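Local atomic coordinates of putative lipoprotein (Parabacteroides distasonis ATCC 8503, PDB entry 3JX8), a protein that is of unknown function but, as a putative lipoprotein with an adhesin head-like domain, may bind lipid or take part in cell adhesion. Residues Ala192-Asn203 with Ser211-Asn221. Sequence-based numbering, arbitrary orientation.
With SO4 (sulfate ion), chain I.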
loop_
_atom_site.group_PDB
_atom_site.type_symbol
_atom_site.label_atom_id
_atom_site.label_comp_id
_atom_site.label_asym_id
_atom_site.label_seq_id
_atom_site.Cartn_x
_atom_site.Cartn_y
_atom_site.Cartn_z
ATOM N N ALA A 192 6.451 -15.039 -9.119
ATOM C CA ALA A 192 5.593 -15.602 -10.146
ATOM C C ALA A 192 6.362 -16.131 -11.331
ATOM O O ALA A 192 5.810 -16.229 -12.408
ATOM C CB ALA A 192 4.533 -14.571 -10.572
ATOM N N PHE A 193 7.613 -16.516 -11.129
ATOM C CA PHE A 193 8.408 -17.097 -12.214
ATOM C C PHE A 193 7.820 -18.406 -12.739
ATOM O O PHE A 193 7.991 -18.702 -13.900
ATOM C CB PHE A 193 9.861 -17.393 -11.783
ATOM C CG PHE A 193 10.841 -16.245 -11.960
ATOM C CD1 PHE A 193 10.716 -15.307 -12.979
ATOM C CD2 PHE A 193 11.973 -16.185 -11.152
ATOM C CE1 PHE A 193 11.667 -14.283 -13.128
ATOM C CE2 PHE A 193 12.927 -15.169 -11.311
ATOM C CZ PHE A 193 12.764 -14.233 -12.293
ATOM N N ASP A 194 7.153 -19.206 -11.893
ATOM C CA ASP A 194 6.506 -20.444 -12.382
ATOM C C ASP A 194 5.017 -20.298 -12.574
ATOM O O ASP A 194 4.269 -21.284 -12.536
ATOM C CB ASP A 194 6.798 -21.620 -11.463
ATOM C CG ASP A 194 8.271 -21.917 -11.381
ATOM O OD1 ASP A 194 9.000 -21.779 -12.416
ATOM O OD2 ASP A 194 8.711 -22.283 -10.261
ATOM N N CYS A 195 4.590 -19.059 -12.788
ATOM C CA CYS A 195 3.244 -18.795 -13.200
ATOM C C CYS A 195 3.330 -18.249 -14.597
ATOM O O CYS A 195 3.652 -17.101 -14.790
ATOM C CB CYS A 195 2.560 -17.828 -12.267
ATOM S SG CYS A 195 0.936 -17.388 -12.877
ATOM N N GLN A 196 3.048 -19.090 -15.581
ATOM C CA GLN A 196 3.163 -18.694 -16.970
ATOM C C GLN A 196 1.963 -17.878 -17.429
ATOM O O GLN A 196 0.866 -18.397 -17.585
ATOM C CB GLN A 196 3.324 -19.925 -17.858
ATOM C CG GLN A 196 3.649 -19.599 -19.290
ATOM C CD GLN A 196 3.467 -20.798 -20.202
ATOM O OE1 GLN A 196 4.426 -21.382 -20.655
ATOM N NE2 GLN A 196 2.226 -21.182 -20.437
ATOM N N ALA A 197 2.212 -16.599 -17.667
ATOM C CA ALA A 197 1.222 -15.670 -18.181
ATOM C C ALA A 197 1.456 -15.415 -19.660
ATOM O O ALA A 197 2.599 -15.300 -20.108
ATOM C CB ALA A 197 1.303 -14.365 -17.442
ATOM N N ARG A 198 0.373 -15.288 -20.422
ATOM C CA ARG A 198 0.504 -14.799 -21.788
ATOM C C ARG A 198 0.777 -13.290 -21.772
ATOM O O ARG A 198 1.726 -12.833 -22.399
ATOM C CB ARG A 198 -0.726 -15.138 -22.634
ATOM C CG ARG A 198 -0.588 -14.661 -24.075
ATOM C CD ARG A 198 -1.766 -15.113 -24.942
ATOM N NE ARG A 198 -3.018 -14.521 -24.459
ATOM C CZ ARG A 198 -3.502 -13.325 -24.793
ATOM N NH1 ARG A 198 -2.874 -12.540 -25.665
ATOM N NH2 ARG A 198 -4.636 -12.901 -24.241
ATOM N N LYS A 199 -0.091 -12.541 -21.091
ATOM C CA LYS A 199 0.076 -11.114 -20.891
ATOM C C LYS A 199 0.160 -10.805 -19.404
ATOM O O LYS A 199 -0.641 -11.308 -18.615
ATOM C CB LYS A 199 -1.098 -10.345 -21.472
ATOM C CG LYS A 199 -1.352 -10.637 -22.959
ATOM C CD LYS A 199 -2.064 -9.476 -23.717
ATOM C CE LYS A 199 -3.487 -9.190 -23.236
ATOM N NZ LYS A 199 -4.269 -8.274 -24.168
ATOM N N ALA A 200 1.114 -9.972 -19.021
ATOM C CA ALA A 200 1.239 -9.527 -17.635
ATOM C C ALA A 200 1.524 -8.033 -17.537
ATOM O O ALA A 200 2.299 -7.454 -18.338
ATOM C CB ALA A 200 2.309 -10.291 -16.929
ATOM N N GLU A 201 0.912 -7.428 -16.524
ATOM C CA GLU A 201 1.198 -6.058 -16.102
ATOM C C GLU A 201 1.813 -6.088 -14.704
ATOM O O GLU A 201 1.252 -6.711 -13.793
ATOM C CB GLU A 201 -0.104 -5.281 -16.031
ATOM C CG GLU A 201 0.100 -3.805 -15.843
ATOM C CD GLU A 201 -1.203 -3.064 -15.556
ATOM O OE1 GLU A 201 -2.260 -3.585 -16.016
ATOM O OE2 GLU A 201 -1.154 -1.987 -14.879
ATOM N N CYS A 202 2.947 -5.429 -14.538
ATOM C CA CYS A 202 3.670 -5.403 -13.271
ATOM C C CYS A 202 3.871 -3.974 -12.831
ATOM O O CYS A 202 4.407 -3.140 -13.571
ATOM C CB CYS A 202 5.017 -6.054 -13.439
ATOM S SG CYS A 202 4.927 -7.802 -13.750
ATOM N N ASN A 203 3.414 -3.676 -11.632
ATOM C CA ASN A 203 3.545 -2.345 -11.062
ATOM C C ASN A 203 4.152 -2.417 -9.706
ATOM O O ASN A 203 3.648 -3.167 -8.854
ATOM C CB ASN A 203 2.192 -1.695 -10.923
ATOM C CG ASN A 203 1.545 -1.412 -12.262
ATOM O OD1 ASN A 203 1.975 -0.520 -12.986
ATOM N ND2 ASN A 203 0.523 -2.172 -12.599
ATOM N N SER A 211 8.873 -11.041 -9.667
ATOM C CA SER A 211 9.462 -11.973 -10.632
ATOM C C SER A 211 8.359 -12.527 -11.511
ATOM O O SER A 211 7.462 -13.204 -11.008
ATOM C CB SER A 211 10.160 -13.110 -9.915
ATOM O OG SER A 211 11.208 -12.595 -9.104
ATOM N N VAL A 212 8.422 -12.250 -12.814
ATOM C CA VAL A 212 7.325 -12.550 -13.709
ATOM C C VAL A 212 7.791 -13.385 -14.887
ATOM O O VAL A 212 8.941 -13.281 -15.319
ATOM C CB VAL A 212 6.626 -11.238 -14.211
ATOM C CG1 VAL A 212 7.632 -10.322 -14.953
ATOM C CG2 VAL A 212 5.339 -11.554 -15.047
ATOM N N TYR A 213 6.869 -14.220 -15.382
ATOM C CA TYR A 213 7.046 -15.001 -16.596
ATOM C C TYR A 213 5.854 -14.695 -17.485
ATOM O O TYR A 213 4.730 -15.083 -17.177
ATOM C CB TYR A 213 7.086 -16.472 -16.228
ATOM C CG TYR A 213 7.172 -17.491 -17.346
ATOM C CD1 TYR A 213 7.642 -17.160 -18.601
ATOM C CD2 TYR A 213 6.837 -18.831 -17.100
ATOM C CE1 TYR A 213 7.742 -18.100 -19.600
ATOM C CE2 TYR A 213 6.946 -19.792 -18.087
ATOM C CZ TYR A 213 7.406 -19.423 -19.333
ATOM O OH TYR A 213 7.524 -20.353 -20.329
ATOM N N ALA A 214 6.114 -13.965 -18.570
ATOM C CA ALA A 214 5.112 -13.553 -19.555
ATOM C C ALA A 214 5.640 -13.993 -20.912
ATOM O O ALA A 214 6.810 -13.802 -21.225
ATOM C CB ALA A 214 4.862 -12.022 -19.526
ATOM N N THR A 215 4.782 -14.606 -21.703
ATOM C CA THR A 215 5.204 -15.145 -22.997
ATOM C C THR A 215 4.977 -14.176 -24.152
ATOM O O THR A 215 5.741 -14.191 -25.106
ATOM C CB THR A 215 4.529 -16.495 -23.296
ATOM O OG1 THR A 215 3.121 -16.296 -23.413
ATOM C CG2 THR A 215 4.824 -17.504 -22.166
ATOM N N GLN A 216 3.967 -13.318 -24.069
ATOM C CA GLN A 216 3.649 -12.454 -25.207
ATOM C C GLN A 216 3.809 -10.947 -24.952
ATOM O O GLN A 216 4.484 -10.270 -25.707
ATOM C CB GLN A 216 2.243 -12.761 -25.647
ATOM C CG GLN A 216 1.858 -12.121 -26.943
ATOM C CD GLN A 216 0.429 -12.455 -27.280
ATOM O OE1 GLN A 216 0.051 -13.634 -27.336
ATOM N NE2 GLN A 216 -0.386 -11.424 -27.472
ATOM N N ILE A 217 3.174 -10.441 -23.903
ATOM C CA ILE A 217 3.193 -9.014 -23.579
ATOM C C ILE A 217 3.535 -8.833 -22.095
ATOM O O ILE A 217 2.963 -9.504 -21.230
ATOM C CB ILE A 217 1.797 -8.367 -23.804
ATOM C CG1 ILE A 217 1.343 -8.498 -25.260
ATOM C CG2 ILE A 217 1.794 -6.913 -23.407
ATOM C CD1 ILE A 217 2.196 -7.722 -26.233
ATOM N N LEU A 218 4.454 -7.917 -21.815
ATOM C CA LEU A 218 4.834 -7.548 -20.461
ATOM C C LEU A 218 4.870 -6.032 -20.373
ATOM O O LEU A 218 5.586 -5.359 -21.128
ATOM C CB LEU A 218 6.193 -8.126 -20.041
ATOM C CG LEU A 218 6.727 -7.719 -18.655
ATOM C CD1 LEU A 218 5.735 -8.153 -17.507
ATOM C CD2 LEU A 218 8.141 -8.326 -18.447
ATOM N N ASP A 219 4.098 -5.512 -19.442
ATOM C CA ASP A 219 4.040 -4.094 -19.181
ATOM C C ASP A 219 4.654 -3.916 -17.789
ATOM O O ASP A 219 4.086 -4.365 -16.779
ATOM C CB ASP A 219 2.565 -3.707 -19.296
ATOM C CG ASP A 219 2.302 -2.267 -19.049
ATOM O OD1 ASP A 219 3.256 -1.467 -18.921
ATOM O OD2 ASP A 219 1.086 -1.929 -18.986
ATOM N N ALA A 220 5.839 -3.321 -17.746
ATOM C CA ALA A 220 6.703 -3.306 -16.570
ATOM C C ALA A 220 6.866 -1.863 -16.071
ATOM O O ALA A 220 7.425 -1.012 -16.782
ATOM C CB ALA A 220 8.052 -3.931 -16.897
ATOM N N ASN A 221 6.337 -1.574 -14.882
ATOM C CA ASN A 221 6.295 -0.214 -14.341
ATOM C C ASN A 221 6.838 -0.171 -12.938
ATOM O O ASN A 221 6.411 -0.963 -12.066
ATOM C CB ASN A 221 4.854 0.320 -14.324
ATOM C CG ASN A 221 4.207 0.254 -15.702
ATOM O OD1 ASN A 221 4.605 0.983 -16.604
ATOM N ND2 ASN A 221 3.291 -0.676 -15.897
HETATM S S SO4 I . -5.261 -9.876 -26.754
HETATM O O1 SO4 I . -3.970 -9.249 -26.522
HETATM O O2 SO4 I . -6.208 -9.430 -25.733
HETATM O O3 SO4 I . -5.704 -9.535 -28.095
HETATM O O4 SO4 I . -5.125 -11.316 -26.719
HETATM O O HOH W 1 4.362 -14.641 -14.001
#
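C202 sends its SG inward to touch V212 CB and L218 CD1, both at 3.9 Å, and A200 CB sits beside it against V212 CG2 and A214 CB. This apolar core joins two sheets of a right-handed, pectate-lyase-like parallel beta-helix, and F182 of strand 180-185 continues it along the axis. Backbone bonds set the register of 200-203 beside 217-221: A200 N gives to I217 O, D219 N to A200 O, and C202 N reaches D219 O at 2.7 Å. At the corner a beta bulge lets R198 O take two N-H groups, Q216 N at 2.8 Å and I217 N at 3.2 Å. At the type I turn A192-C195 a water links A192 O and C195 O to Y213 N. S211 CB makes a CH-pi contact squarely over one face of F193, 3.5 Å from the ring centroid, while on the outer face Q196 CG, anti to its N (chi1 -172°), packs over the Y213 ring. The N203 and N221 amides run side by side, planes 10° apart, joined by a weak bond from N221 ND2 to N203 OD1 (3.2 Å); N203 ND2 gives to E201 OE2 and N221 ND2 to D219 OD1, which probably eases the repulsion between the carboxylates. K199 NZ and, weakly, R198 hold a sulfate, probably from the crystallisation liquor, though D178 is the stronger partner of R198: consistent with a corner that can accept an anion.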